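Local coordinates for major capsid protein P2 (Pseudoalteromonas phage pm2, PDB 2VVF) that builds the capsid shell of a lipid-containing marine phage as homotrimers, each subunit folding as a double jelly roll, at residues F104-V109 with S142-R147; V49-R54 with G262-N267; G26-V31 with Q134-T139; S20-I25 with T113-F118. All blocks are in the same frame, centred on the assembly; numbering follows the deposited sequence.

Interaction 1 (F104-V109 with S142-R147). With CA (calcium ion), chain G.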
# COMPACT_ATOMS: atom_id res chain seq x y z
N PHE A 104 1.13 -18.53 -3.46
CA PHE A 104 1.11 -18.70 -4.91
C PHE A 104 2.49 -19.02 -5.48
O PHE A 104 2.63 -19.26 -6.68
CB PHE A 104 0.53 -17.47 -5.60
CG PHE A 104 -0.94 -17.29 -5.40
CD1 PHE A 104 -1.84 -17.86 -6.28
CD2 PHE A 104 -1.43 -16.57 -4.32
CE1 PHE A 104 -3.20 -17.70 -6.10
CE2 PHE A 104 -2.79 -16.41 -4.13
CZ PHE A 104 -3.68 -16.98 -5.02
N ALA A 105 3.50 -19.02 -4.62
CA ALA A 105 4.87 -19.30 -5.04
C ALA A 105 4.96 -20.65 -5.75
O ALA A 105 4.20 -21.58 -5.45
CB ALA A 105 5.82 -19.26 -3.85
N LEU A 106 5.90 -20.76 -6.69
CA LEU A 106 6.08 -21.98 -7.45
C LEU A 106 6.97 -23.00 -6.73
O LEU A 106 8.18 -23.04 -6.95
CB LEU A 106 6.66 -21.68 -8.83
CG LEU A 106 6.98 -22.88 -9.72
CD1 LEU A 106 5.77 -23.80 -9.84
CD2 LEU A 106 7.46 -22.43 -11.08
N GLY A 107 6.36 -23.82 -5.89
CA GLY A 107 7.09 -24.87 -5.18
C GLY A 107 7.42 -25.95 -6.20
O GLY A 107 6.65 -26.17 -7.14
N THR A 108 8.56 -26.61 -6.03
CA THR A 108 8.98 -27.64 -6.97
C THR A 108 9.14 -29.03 -6.34
O THR A 108 9.42 -30.00 -7.04
CB THR A 108 10.25 -27.23 -7.74
OG1 THR A 108 11.36 -27.18 -6.83
CG2 THR A 108 10.06 -25.86 -8.38
N VAL A 109 8.96 -29.11 -5.03
CA VAL A 109 9.10 -30.38 -4.32
C VAL A 109 8.17 -31.46 -4.88
O VAL A 109 6.96 -31.26 -4.98
CB VAL A 109 8.92 -30.21 -2.81
CG1 VAL A 109 8.68 -31.56 -2.15
CG2 VAL A 109 10.14 -29.53 -2.21
N SER A 142 1.52 -27.02 -5.07
CA SER A 142 0.35 -26.50 -4.36
C SER A 142 -0.45 -25.46 -5.15
O SER A 142 -0.64 -25.59 -6.36
CB SER A 142 0.78 -25.93 -3.00
OG SER A 142 -0.32 -25.39 -2.30
N TRP A 143 -0.96 -24.45 -4.45
CA TRP A 143 -1.76 -23.39 -5.07
C TRP A 143 -0.96 -22.59 -6.09
O TRP A 143 0.03 -21.95 -5.75
CB TRP A 143 -2.34 -22.46 -4.00
CG TRP A 143 -3.75 -22.80 -3.64
CD1 TRP A 143 -4.17 -23.62 -2.63
CD2 TRP A 143 -4.94 -22.36 -4.31
NE1 TRP A 143 -5.54 -23.71 -2.62
CE2 TRP A 143 -6.04 -22.95 -3.65
CE3 TRP A 143 -5.18 -21.51 -5.40
CZ2 TRP A 143 -7.35 -22.72 -4.04
CZ3 TRP A 143 -6.49 -21.29 -5.79
CH2 TRP A 143 -7.56 -21.89 -5.11
N LEU A 144 -1.40 -22.63 -7.34
CA LEU A 144 -0.73 -21.91 -8.42
C LEU A 144 -1.73 -21.18 -9.31
O LEU A 144 -2.90 -21.55 -9.38
CB LEU A 144 0.06 -22.91 -9.28
CG LEU A 144 1.57 -23.05 -9.05
CD1 LEU A 144 1.96 -22.66 -7.64
CD2 LEU A 144 2.02 -24.47 -9.36
N THR A 145 -1.25 -20.16 -10.00
CA THR A 145 -2.07 -19.41 -10.95
C THR A 145 -1.90 -20.08 -12.31
O THR A 145 -0.78 -20.33 -12.75
CB THR A 145 -1.65 -17.93 -11.03
OG1 THR A 145 -1.91 -17.28 -9.77
CG2 THR A 145 -2.41 -17.21 -12.13
N MET A 146 -3.02 -20.40 -12.96
CA MET A 146 -2.97 -21.06 -14.26
C MET A 146 -3.61 -20.22 -15.35
O MET A 146 -4.82 -20.26 -15.55
CB MET A 146 -3.62 -22.44 -14.18
CG MET A 146 -2.86 -23.42 -13.31
SD MET A 146 -3.94 -24.56 -12.43
CE MET A 146 -2.85 -25.11 -11.10
N ARG A 147 -2.78 -19.45 -16.05
CA ARG A 147 -3.25 -18.58 -17.12
C ARG A 147 -3.56 -19.39 -18.38
O ARG A 147 -2.68 -20.03 -18.94
CB ARG A 147 -2.20 -17.51 -17.42
CG ARG A 147 -2.66 -16.38 -18.32
CD ARG A 147 -1.47 -15.65 -18.92
NE ARG A 147 -1.82 -14.33 -19.43
CZ ARG A 147 -2.09 -14.07 -20.70
NH1 ARG A 147 -2.05 -15.05 -21.60
NH2 ARG A 147 -2.41 -12.84 -21.08
CA CA G . 2.25 -22.74 -4.32
O HOH W 1 1.38 -18.87 -8.83
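A calcium site joins the two jelly rolls here, with Ala-105 contributed by the N-terminal one and Trp-143 by the first strand of the C-terminal one. The carbonyl O of Ala-105 lies 2.5 Å from the calcium ion and that of Trp-143 2.8 Å; Pro-141 supplies a third carbonyl. Leu-144 turns its branches toward the other segment: CD1 lies beside the metal and rests 3.3 Å from Ala-105 O, while CD2 packs on Leu-106 CD1 at 3.8 Å. Phe-104 has its CG anti to the carbonyl carbon (chi1 -71°). CD1 of its ring comes 3.5 Å from Thr-145 OG1, approaching obliquely, while that hydroxyl bonds to Arg-87, and CE1 lies 4.4 Å from Trp-143 CE3. No direct hydrogen bond crosses the contact, but a water links Phe-104 O to Thr-145 N, and a CA-H...O contact runs from Phe-104 CA to Trp-143 O at 3.5 Å. Ala-105 packs its methyl on Thr-28 and Val-86. Leu-106 bonds through its backbone to Tyr-29 of strand 28-37; Leu-144 pairs with Gly-262 of strand 252-263, and Leu-56 of strand 54-59 packs on its side chain.

Interaction 2 (V49-R54 with G262-N267); sequences VELDGR and GVWSRN
Asp-52 is gripped at OD1 by two backbone N-H groups, those of Thr-112 and Thr-113, while its OD2 faces Arg-266 across the contact. The salt bridge from OD2 to Arg-266 NE is long, at 3.9 Å, yet the carboxylate and guanidinium planes are nearly coplanar, 12° apart; Arg-266 NH1 has a firmer partner in Gly-110 O. OD2 also approaches the edge of the Trp-264 indole, 4.0 Å from CH2. The apolar centre is Leu-51 on that same indole. Its CG is anti to the carbonyl carbon (chi1 -58°). CD1 lies over the five-membered ring, 3.8 Å from its centroid and 5° off the normal, a CH-pi contact, while CB lies 3.5 Å from CZ2. The backbone N of Arg-266 sits over the opposite face, so the ring lies between Leu-51 and the backbone of its own segment. Arg-54 bends at chi3; the placing of its guanidinium is uncertain, with NH2 weakly bonded to Gly-268 O. Residues 51-54 make a type I' turn, in which Asp-52 and Gly-53 suit the two positive-phi positions. A tight beta hairpin of the N-terminal jelly roll is thus packed against the tail of the C-terminal one.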
# COMPACT_ATOMS: atom_id res chain seq x y z
N VAL A 49 4.63 -22.33 -19.25
CA VAL A 49 5.18 -22.76 -17.98
C VAL A 49 4.72 -24.20 -17.78
O VAL A 49 3.52 -24.46 -17.68
CB VAL A 49 4.71 -21.85 -16.83
CG1 VAL A 49 5.19 -22.39 -15.49
CG2 VAL A 49 5.18 -20.42 -17.04
N GLU A 50 5.66 -25.13 -17.80
CA GLU A 50 5.33 -26.54 -17.67
C GLU A 50 5.87 -27.22 -16.42
O GLU A 50 7.04 -27.09 -16.09
CB GLU A 50 5.77 -27.31 -18.92
CG GLU A 50 5.34 -26.68 -20.23
CD GLU A 50 5.75 -27.49 -21.43
OE1 GLU A 50 6.64 -28.37 -21.28
OE2 GLU A 50 5.20 -27.27 -22.52
N LEU A 51 4.99 -27.96 -15.75
CA LEU A 51 5.35 -28.70 -14.55
C LEU A 51 5.18 -30.18 -14.87
O LEU A 51 4.06 -30.66 -15.08
CB LEU A 51 4.44 -28.32 -13.39
CG LEU A 51 4.39 -26.85 -12.97
CD1 LEU A 51 3.87 -26.72 -11.54
CD2 LEU A 51 5.76 -26.20 -13.10
N ASP A 52 6.30 -30.91 -14.94
CA ASP A 52 6.26 -32.33 -15.25
C ASP A 52 5.75 -32.58 -16.67
O ASP A 52 5.10 -33.60 -16.93
CB ASP A 52 5.40 -33.09 -14.23
CG ASP A 52 6.19 -33.50 -13.00
OD1 ASP A 52 7.38 -33.14 -12.90
OD2 ASP A 52 5.62 -34.20 -12.13
N GLY A 53 6.04 -31.65 -17.57
CA GLY A 53 5.63 -31.78 -18.97
C GLY A 53 4.22 -31.25 -19.25
O GLY A 53 3.83 -31.10 -20.41
N ARG A 54 3.47 -30.96 -18.19
CA ARG A 54 2.10 -30.45 -18.35
C ARG A 54 2.06 -28.93 -18.33
O ARG A 54 2.90 -28.28 -17.70
CB ARG A 54 1.20 -31.02 -17.25
CG ARG A 54 1.53 -32.45 -16.86
CD ARG A 54 0.78 -32.87 -15.61
NE ARG A 54 -0.66 -32.87 -15.82
CZ ARG A 54 -1.32 -33.82 -16.47
NH1 ARG A 54 -0.67 -34.85 -16.98
NH2 ARG A 54 -2.64 -33.73 -16.61
N GLY A 262 -5.85 -23.03 -8.35
CA GLY A 262 -6.13 -24.30 -7.71
C GLY A 262 -4.83 -25.00 -7.31
O GLY A 262 -3.75 -24.59 -7.72
N VAL A 263 -4.94 -26.04 -6.50
CA VAL A 263 -3.81 -26.84 -6.05
C VAL A 263 -3.39 -27.69 -7.24
O VAL A 263 -4.17 -28.50 -7.76
CB VAL A 263 -4.18 -27.73 -4.83
CG1 VAL A 263 -3.05 -28.64 -4.45
CG2 VAL A 263 -4.65 -26.88 -3.64
N TRP A 264 -2.16 -27.48 -7.67
CA TRP A 264 -1.64 -28.21 -8.81
C TRP A 264 -1.67 -29.71 -8.58
O TRP A 264 -1.30 -30.21 -7.51
CB TRP A 264 -0.22 -27.75 -9.13
CG TRP A 264 0.31 -28.36 -10.40
CD1 TRP A 264 0.09 -27.91 -11.67
CD2 TRP A 264 1.11 -29.54 -10.53
NE1 TRP A 264 0.72 -28.73 -12.58
CE2 TRP A 264 1.35 -29.73 -11.90
CE3 TRP A 264 1.65 -30.44 -9.61
CZ2 TRP A 264 2.11 -30.80 -12.38
CZ3 TRP A 264 2.41 -31.50 -10.09
CH2 TRP A 264 2.63 -31.67 -11.46
N SER A 265 -2.13 -30.43 -9.60
CA SER A 265 -2.21 -31.88 -9.54
C SER A 265 -1.57 -32.49 -10.78
O SER A 265 -1.75 -31.99 -11.89
CB SER A 265 -3.66 -32.34 -9.42
OG SER A 265 -3.75 -33.75 -9.45
N ARG A 266 -0.81 -33.57 -10.58
CA ARG A 266 -0.12 -34.26 -11.66
C ARG A 266 -1.07 -34.70 -12.76
O ARG A 266 -0.66 -34.90 -13.91
CB ARG A 266 0.63 -35.47 -11.11
CG ARG A 266 1.84 -35.13 -10.25
CD ARG A 266 2.66 -36.37 -9.94
NE ARG A 266 3.84 -36.06 -9.15
CZ ARG A 266 4.11 -36.61 -7.96
NH1 ARG A 266 5.22 -36.27 -7.31
NH2 ARG A 266 3.27 -37.48 -7.43
N ASN A 267 -2.34 -34.88 -12.41
CA ASN A 267 -3.34 -35.31 -13.38
C ASN A 267 -4.53 -34.35 -13.38
O ASN A 267 -5.66 -34.75 -13.66
CB ASN A 267 -3.82 -36.73 -13.06
CG ASN A 267 -2.72 -37.60 -12.50
OD1 ASN A 267 -1.89 -37.15 -11.70
ND2 ASN A 267 -2.69 -38.86 -12.92

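Interaction 3 (G26-V31 with Q134-T139)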
# COMPACT_ATOMS: atom_id res chain seq x y z
N GLY A 26 13.70 -28.67 -6.25
CA GLY A 26 14.13 -28.72 -4.85
C GLY A 26 13.59 -27.57 -4.00
O GLY A 26 13.13 -27.79 -2.88
N GLN A 27 13.66 -26.35 -4.53
CA GLN A 27 13.21 -25.18 -3.78
C GLN A 27 11.93 -24.54 -4.33
O GLN A 27 11.25 -25.12 -5.17
CB GLN A 27 14.32 -24.14 -3.70
CG GLN A 27 15.71 -24.73 -3.47
CD GLN A 27 16.12 -24.68 -2.01
OE1 GLN A 27 15.32 -24.94 -1.11
NE2 GLN A 27 17.39 -24.37 -1.76
N THR A 28 11.63 -23.35 -3.83
CA THR A 28 10.44 -22.61 -4.24
C THR A 28 10.83 -21.35 -5.01
O THR A 28 11.70 -20.59 -4.58
CB THR A 28 9.57 -22.25 -3.03
OG1 THR A 28 9.01 -23.44 -2.46
CG2 THR A 28 8.45 -21.30 -3.43
N TYR A 29 10.19 -21.13 -6.15
CA TYR A 29 10.45 -19.95 -6.97
C TYR A 29 9.35 -18.92 -6.76
O TYR A 29 8.21 -19.12 -7.21
CB TYR A 29 10.53 -20.33 -8.45
CG TYR A 29 11.73 -21.18 -8.80
CD1 TYR A 29 12.94 -20.60 -9.15
CD2 TYR A 29 11.65 -22.57 -8.78
CE1 TYR A 29 14.04 -21.38 -9.47
CE2 TYR A 29 12.74 -23.35 -9.10
CZ TYR A 29 13.94 -22.75 -9.44
OH TYR A 29 15.03 -23.53 -9.76
N GLU A 30 9.68 -17.83 -6.09
CA GLU A 30 8.72 -16.77 -5.83
C GLU A 30 8.62 -15.84 -7.03
O GLU A 30 7.53 -15.45 -7.45
CB GLU A 30 9.11 -15.98 -4.58
CG GLU A 30 9.44 -16.85 -3.39
CD GLU A 30 9.49 -16.07 -2.09
OE1 GLU A 30 9.68 -14.83 -2.15
OE2 GLU A 30 9.35 -16.68 -1.02
N VAL A 31 9.78 -15.49 -7.59
CA VAL A 31 9.84 -14.61 -8.75
C VAL A 31 11.01 -14.98 -9.65
O VAL A 31 12.07 -15.39 -9.17
CB VAL A 31 9.93 -13.12 -8.34
CG1 VAL A 31 9.81 -12.23 -9.57
CG2 VAL A 31 8.87 -12.77 -7.31
N GLN A 134 14.48 -15.59 -7.55
CA GLN A 134 14.29 -15.21 -6.16
C GLN A 134 13.60 -16.41 -5.52
O GLN A 134 12.39 -16.60 -5.69
CB GLN A 134 13.40 -13.97 -6.05
CG GLN A 134 13.89 -12.78 -6.85
CD GLN A 134 13.03 -11.56 -6.65
OE1 GLN A 134 12.46 -11.36 -5.58
NE2 GLN A 134 12.91 -10.73 -7.68
N LYS A 135 14.37 -17.25 -4.85
CA LYS A 135 13.84 -18.48 -4.28
C LYS A 135 13.70 -18.48 -2.76
O LYS A 135 14.21 -17.60 -2.07
CB LYS A 135 14.66 -19.68 -4.74
CG LYS A 135 15.26 -19.54 -6.13
CD LYS A 135 16.35 -20.58 -6.36
CE LYS A 135 15.90 -21.96 -5.92
NZ LYS A 135 16.96 -22.99 -6.12
N SER A 136 13.01 -19.50 -2.26
CA SER A 136 12.81 -19.68 -0.84
C SER A 136 12.73 -21.19 -0.58
O SER A 136 12.81 -21.98 -1.51
CB SER A 136 11.52 -18.99 -0.38
OG SER A 136 10.37 -19.66 -0.88
N VAL A 137 12.58 -21.57 0.69
CA VAL A 137 12.50 -22.98 1.05
C VAL A 137 11.52 -23.77 0.18
O VAL A 137 10.47 -23.27 -0.20
CB VAL A 137 12.25 -23.19 2.55
CG1 VAL A 137 10.77 -23.09 2.86
CG2 VAL A 137 12.82 -24.53 3.01
N GLY A 138 11.89 -25.02 -0.13
CA GLY A 138 11.08 -25.88 -0.98
C GLY A 138 9.68 -26.19 -0.44
O GLY A 138 9.49 -26.40 0.76
N THR A 139 8.72 -26.25 -1.36
CA THR A 139 7.33 -26.58 -1.05
C THR A 139 6.75 -27.27 -2.27
O THR A 139 7.31 -27.17 -3.37
CB THR A 139 6.51 -25.31 -0.71
OG1 THR A 139 6.35 -24.51 -1.89
CG2 THR A 139 7.18 -24.50 0.37
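Two threonines facing each other owe their meeting to different first torsions: in Thr-28 OG1 is anti to the carbonyl carbon (chi1 -67°), whereas in Thr-139 it stands between the backbone N and the carbonyl carbon (chi1 68°), bringing the hydroxyls to 2.9 Å, OG1 to OG1. Thr-28 OG1 gives its proton to Val-137 O, 2.7 Å away, and so ties down the chain just where it leaves the strand. A threonine suits this place: its branched CB favours extended backbone while the hydroxyl satisfies a carbonyl. Beside it, Thr-28 N reaches Ser-136 O at 2.9 Å and Ser-136 N returns the bond to Thr-28 O, an antiparallel hydrogen-bonded pair in the curled sheet of the N-terminal jelly roll. Further along comes a classic beta bulge: Glu-30 and Val-31 both face Gln-134, whose O accepts from Glu-30 N at 3.0 Å and, weakly, from Val-31 N. Gln-134 N closes the pair with a nearly straight bond to Val-31 O (2.9 Å, 173° at the hydrogen). The chain turns its corner at Glu-30. Tyr-29 and Lys-135 lie side by side on one face, with Lys-135 CD 4.0 Å from Tyr-29 CE1; the tyrosine's OH is bonded to Pro-24 O. Glu-30 makes a salt bridge to Arg-2 through OE1 and a weak hydrogen bond with Ser-136 OG through OE2. Gln-134, extended beyond CG, runs side by side with Val-31, its NE2 3.9 Å from Val-31 CB. Its OE1 bonds to Tyr-210 OH of the second subunit, and NE2 to Gln-209 of that subunit and to Asp-33.

Interaction 4 (S20-I25 with T113-F118)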
# COMPACT_ATOMS: atom_id res chain seq x y z
N SER A 20 14.36 -22.85 -23.79
CA SER A 20 13.66 -23.23 -22.58
C SER A 20 14.46 -22.85 -21.33
O SER A 20 15.68 -22.91 -21.34
CB SER A 20 13.39 -24.73 -22.58
OG SER A 20 12.98 -25.18 -21.31
N ILE A 21 13.75 -22.46 -20.28
CA ILE A 21 14.38 -22.12 -19.01
C ILE A 21 14.12 -23.27 -18.04
O ILE A 21 13.09 -23.30 -17.37
CB ILE A 21 13.87 -20.78 -18.45
CG1 ILE A 21 14.28 -19.63 -19.36
CG2 ILE A 21 14.41 -20.56 -17.03
CD1 ILE A 21 13.81 -18.28 -18.88
N LYS A 22 15.04 -24.23 -18.01
CA LYS A 22 14.89 -25.38 -17.14
C LYS A 22 15.27 -25.03 -15.71
O LYS A 22 16.41 -24.69 -15.42
CB LYS A 22 15.73 -26.55 -17.65
CG LYS A 22 15.52 -26.84 -19.13
CD LYS A 22 16.07 -28.21 -19.52
CE LYS A 22 15.59 -28.61 -20.90
NZ LYS A 22 15.86 -30.05 -21.18
N LEU A 23 14.29 -25.10 -14.82
CA LEU A 23 14.49 -24.77 -13.42
C LEU A 23 14.84 -25.99 -12.57
O LEU A 23 14.18 -27.03 -12.66
CB LEU A 23 13.26 -24.06 -12.85
CG LEU A 23 12.76 -22.87 -13.68
CD1 LEU A 23 11.34 -22.50 -13.28
CD2 LEU A 23 13.70 -21.68 -13.52
N PRO A 24 15.88 -25.85 -11.76
CA PRO A 24 16.32 -26.92 -10.88
C PRO A 24 15.28 -27.20 -9.81
O PRO A 24 14.77 -26.29 -9.16
CB PRO A 24 17.59 -26.34 -10.25
CG PRO A 24 18.16 -25.47 -11.33
CD PRO A 24 16.99 -24.95 -12.13
N ILE A 25 14.96 -28.48 -9.63
CA ILE A 25 13.96 -28.89 -8.65
C ILE A 25 14.54 -28.96 -7.24
O ILE A 25 15.71 -29.28 -7.05
CB ILE A 25 13.31 -30.23 -9.05
CG1 ILE A 25 12.30 -30.02 -10.18
CG2 ILE A 25 12.63 -30.87 -7.84
CD1 ILE A 25 12.94 -29.64 -11.50
N THR A 113 10.20 -32.19 -13.45
CA THR A 113 10.66 -31.14 -14.34
C THR A 113 9.87 -29.85 -14.19
O THR A 113 8.65 -29.86 -14.05
CB THR A 113 10.70 -31.60 -15.82
OG1 THR A 113 9.36 -31.77 -16.30
CG2 THR A 113 11.46 -32.91 -15.95
N CYS A 114 10.59 -28.73 -14.23
CA CYS A 114 9.98 -27.41 -14.16
C CYS A 114 10.61 -26.59 -15.29
O CYS A 114 11.81 -26.33 -15.29
CB CYS A 114 10.26 -26.75 -12.81
SG CYS A 114 9.01 -25.53 -12.33
N GLU A 115 9.79 -26.23 -16.28
CA GLU A 115 10.30 -25.53 -17.44
C GLU A 115 9.50 -24.30 -17.85
O GLU A 115 8.29 -24.21 -17.61
CB GLU A 115 10.34 -26.50 -18.63
CG GLU A 115 11.69 -26.63 -19.30
CD GLU A 115 11.75 -27.81 -20.24
OE1 GLU A 115 11.98 -28.94 -19.76
OE2 GLU A 115 11.55 -27.62 -21.46
N ILE A 116 10.18 -23.38 -18.52
CA ILE A 116 9.55 -22.18 -19.07
C ILE A 116 9.97 -22.12 -20.53
O ILE A 116 11.02 -21.56 -20.86
CB ILE A 116 9.95 -20.91 -18.31
CG1 ILE A 116 9.35 -20.91 -16.90
CG2 ILE A 116 9.47 -19.68 -19.06
CD1 ILE A 116 9.65 -19.65 -16.12
N LYS A 117 9.18 -22.75 -21.39
CA LYS A 117 9.48 -22.82 -22.81
C LYS A 117 8.96 -21.61 -23.57
O LYS A 117 8.00 -20.96 -23.16
CB LYS A 117 8.93 -24.11 -23.42
CG LYS A 117 9.54 -25.37 -22.84
CD LYS A 117 8.62 -26.57 -23.03
CE LYS A 117 8.93 -27.31 -24.32
NZ LYS A 117 8.68 -28.77 -24.19
N PHE A 118 9.60 -21.32 -24.70
CA PHE A 118 9.21 -20.19 -25.54
C PHE A 118 9.94 -20.26 -26.88
O PHE A 118 10.97 -20.94 -26.99
CB PHE A 118 9.51 -18.86 -24.84
CG PHE A 118 10.96 -18.67 -24.51
CD1 PHE A 118 11.47 -19.11 -23.30
CD2 PHE A 118 11.82 -18.05 -25.40
CE1 PHE A 118 12.81 -18.94 -22.99
CE2 PHE A 118 13.15 -17.87 -25.10
CZ PHE A 118 13.65 -18.32 -23.89
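Ile-21 and Leu-23 pack tightly against Ile-116 and Cys-114 on one face of a four-stranded antiparallel sheet of the N-terminal jelly roll, strand 18-23 being one of its two outermost strands within the chain. Ile-21 CB stands 3.9 Å from Ile-116 CB, two beta-branched residues well suited to extended backbone, and Leu-23 CD1 reaches Cys-114 SG at the same distance. Strand 28-37 adds Ile-32 and Leu-34 to this buried layer. Leu-23 N bonds to Cys-114 O at 2.8 Å and Ile-21 N to Ile-116 O at 2.9 Å; the second donor sits well above the carbonyl plane, by 48°. The other face, bearing Ser-20, Lys-22, Glu-115 and Lys-117, is looser and more polar. Lys-22, exposed and extended beyond CG, runs alongside Glu-115 with CE 3.8 Å from OE1, but NZ is 4.3 Å from OE1, beyond a salt bridge. Ser-20 OG also approaches this carboxylate, though its modelled place is uncertain. Farther along the chain, Ile-25 folds CD1 back to 3.7 Å from Cys-114 N. At the far end the Phe-118 ring offers its edge, in plane, to Ile-21, with CE1 4.0 Å from CG1.

How the interactions relate
Interaction 1 lies between interactions 2 and 3, its centre about 9 and 10 Å from theirs, and about 14 Å from the centre of interaction 4. Its calcium ion is about 7 Å from the Trp-264 side chain of interaction 2 and about 5 Å from that of Thr-139 in interaction 3. Interactions 1 and 2 both bridge the two jelly rolls and meet along strands 143-154 and 252-263, where Ser-142 O lies 2.8 Å from Trp-264 N. Interactions 3 and 4 stay within the N-terminal jelly roll. Probable hydrogen bonds, like that one, join 1 to 3 (Thr-108 OG1 to Gln-27 O, 2.6 Å) and 2 to 4 (Asp-52 N to Thr-113 O, 2.7 Å).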